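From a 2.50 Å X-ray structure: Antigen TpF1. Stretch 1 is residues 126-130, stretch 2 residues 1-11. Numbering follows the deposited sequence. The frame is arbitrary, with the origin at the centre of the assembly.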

# COMPACT_ATOMS: atom_id res chain seq x y z
N GLU B 126 27.27 15.44 -28.39
CA GLU B 126 27.91 15.67 -29.67
C GLU B 126 28.18 14.38 -30.45
O GLU B 126 28.22 14.40 -31.67
CB GLU B 126 29.21 16.46 -29.48
CG GLU B 126 28.99 17.79 -28.73
CD GLU B 126 30.24 18.66 -28.60
OE1 GLU B 126 31.31 18.15 -28.20
OE2 GLU B 126 30.14 19.88 -28.90
N SER B 127 28.34 13.27 -29.75
CA SER B 127 28.63 12.00 -30.40
C SER B 127 27.39 11.15 -30.65
O SER B 127 27.49 10.05 -31.16
CB SER B 127 29.62 11.18 -29.57
OG SER B 127 29.05 10.80 -28.33
N GLY B 128 26.23 11.67 -30.28
CA GLY B 128 25.01 10.92 -30.50
C GLY B 128 24.70 9.82 -29.49
O GLY B 128 23.77 9.03 -29.69
N ASP B 129 25.48 9.74 -28.42
CA ASP B 129 25.23 8.73 -27.39
C ASP B 129 24.05 9.23 -26.54
O ASP B 129 24.22 9.70 -25.41
CB ASP B 129 26.48 8.54 -26.51
CG ASP B 129 26.34 7.37 -25.55
OD1 ASP B 129 25.19 6.92 -25.32
OD2 ASP B 129 27.37 6.90 -25.00
N ALA B 130 22.86 9.12 -27.10
CA ALA B 130 21.63 9.57 -26.46
C ALA B 130 21.41 8.97 -25.07
O ALA B 130 21.07 9.68 -24.13
CB ALA B 130 20.43 9.27 -27.37
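Stretch 2, residues 1-11: SAPGVPDARAI

The N-terminal segment, residues 1-11, folds back on itself and lies against the point where a helix of the same chain gives way to a loop. Its first residues form a compact turn, in which Ala2 N donates to Val5 O (3.1 Å) and Val5 N to Ala2 O (2.7 Å). The chain then extends through Pro6 and Asp7 and enters a helix at Ala8. Asp7 is the N-cap: its OD2 accepts a weak bond from Ala10 N (2.8 Å), while its OD1 accepts from Ser1 N (2.9 Å). Asp7 N in turn donates to Ser1 OG (3.2 Å), so the start of the chain is tied to the start of the helix.

Ser127 is the centre of the contact. Its small side chain lets the N-terminal segment come close. Ser127 CB lies 3.6 Å from Ala10 CB, a methyl that reaches it because the Ala10 CA-to-CB bond points toward stretch 1. Ser127 O lies 3.3 Å from Ser1 CB and 3.7 Å from Pro6 CG; no hydrogen bond joins the two stretches, and the fit rests on packing.

Pro6 covers the most surface on its own side. Its CA-to-CB bond points toward the other stretch, and Ser127 CA and Pro6 CA, 5.2 Å apart, are the closest CA pair across the stretches. The compact ring offers a nonpolar surface, with Pro6 CB 4.1 Å from Ser127 CB and Pro6 CG 4.2 Å from Asp129 CB.

Gly128 is the first residue after the helix to leave helical phi/psi, in a Schellman motif. Its positive phi of 80° suits glycine, because a CB at these backbone angles would be jammed against the carbonyl oxygen of Ser127. Near this turn, Gly128 O comes within 4.1 Å of Pro3 O, a proximity without a bond, while the Pro3 CB points away.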

# COMPACT_ATOMS: atom_id res chain seq x y z
N SER B 1 31.39 10.23 -35.41
CA SER B 1 30.18 9.55 -34.87
C SER B 1 29.03 9.60 -35.87
O SER B 1 28.96 10.49 -36.71
CB SER B 1 29.77 10.23 -33.56
OG SER B 1 30.87 10.34 -32.68
N ALA B 2 28.12 8.63 -35.77
CA ALA B 2 26.96 8.55 -36.65
C ALA B 2 25.77 8.02 -35.84
O ALA B 2 25.96 7.38 -34.80
CB ALA B 2 27.26 7.63 -37.84
N PRO B 3 24.54 8.27 -36.31
CA PRO B 3 23.29 7.86 -35.66
C PRO B 3 23.32 6.87 -34.49
O PRO B 3 23.11 7.28 -33.33
CB PRO B 3 22.46 7.41 -36.85
CG PRO B 3 22.74 8.57 -37.81
CD PRO B 3 24.25 8.79 -37.66
N GLY B 4 23.58 5.60 -34.76
CA GLY B 4 23.60 4.65 -33.66
C GLY B 4 24.99 4.18 -33.30
O GLY B 4 25.14 3.16 -32.62
N VAL B 5 26.02 4.91 -33.74
CA VAL B 5 27.39 4.49 -33.48
C VAL B 5 28.43 5.61 -33.26
O VAL B 5 29.01 6.14 -34.21
CB VAL B 5 27.86 3.53 -34.62
CG1 VAL B 5 27.67 4.21 -35.97
CG2 VAL B 5 29.32 3.14 -34.43
N PRO B 6 28.67 5.98 -31.98
CA PRO B 6 29.65 7.03 -31.68
C PRO B 6 30.99 6.48 -32.16
O PRO B 6 31.22 5.27 -32.07
CB PRO B 6 29.60 7.13 -30.15
CG PRO B 6 28.21 6.72 -29.84
CD PRO B 6 27.99 5.54 -30.75
N ASP B 7 31.87 7.34 -32.68
CA ASP B 7 33.15 6.82 -33.15
C ASP B 7 34.05 6.41 -32.00
O ASP B 7 33.85 6.82 -30.87
CB ASP B 7 33.84 7.82 -34.09
CG ASP B 7 34.07 9.17 -33.46
OD1 ASP B 7 34.00 10.18 -34.20
OD2 ASP B 7 34.35 9.25 -32.25
N ALA B 8 35.03 5.57 -32.29
CA ALA B 8 35.98 5.05 -31.30
C ALA B 8 36.52 6.11 -30.34
O ALA B 8 36.62 5.88 -29.14
CB ALA B 8 37.13 4.37 -32.02
N ARG B 9 36.88 7.26 -30.88
CA ARG B 9 37.42 8.34 -30.08
C ARG B 9 36.35 8.85 -29.14
O ARG B 9 36.65 9.34 -28.04
CB ARG B 9 37.88 9.48 -30.98
CG ARG B 9 38.01 10.83 -30.30
CD ARG B 9 38.43 11.86 -31.32
NE ARG B 9 39.47 11.32 -32.20
CZ ARG B 9 40.02 11.97 -33.21
NH1 ARG B 9 39.64 13.21 -33.49
NH2 ARG B 9 40.95 11.38 -33.96
N ALA B 10 35.10 8.74 -29.56
CA ALA B 10 34.06 9.27 -28.71
C ALA B 10 33.69 8.31 -27.60
O ALA B 10 33.63 8.71 -26.43
CB ALA B 10 32.83 9.63 -29.53
N ILE B 11 33.44 7.05 -27.94
CA ILE B 11 33.05 6.09 -26.92
C ILE B 11 34.18 5.90 -25.91
O ILE B 11 33.93 5.73 -24.72
CB ILE B 11 32.63 4.70 -27.50
CG1 ILE B 11 33.85 3.83 -27.73
CG2 ILE B 11 31.82 4.88 -28.76
CD1 ILE B 11 34.15 2.94 -26.54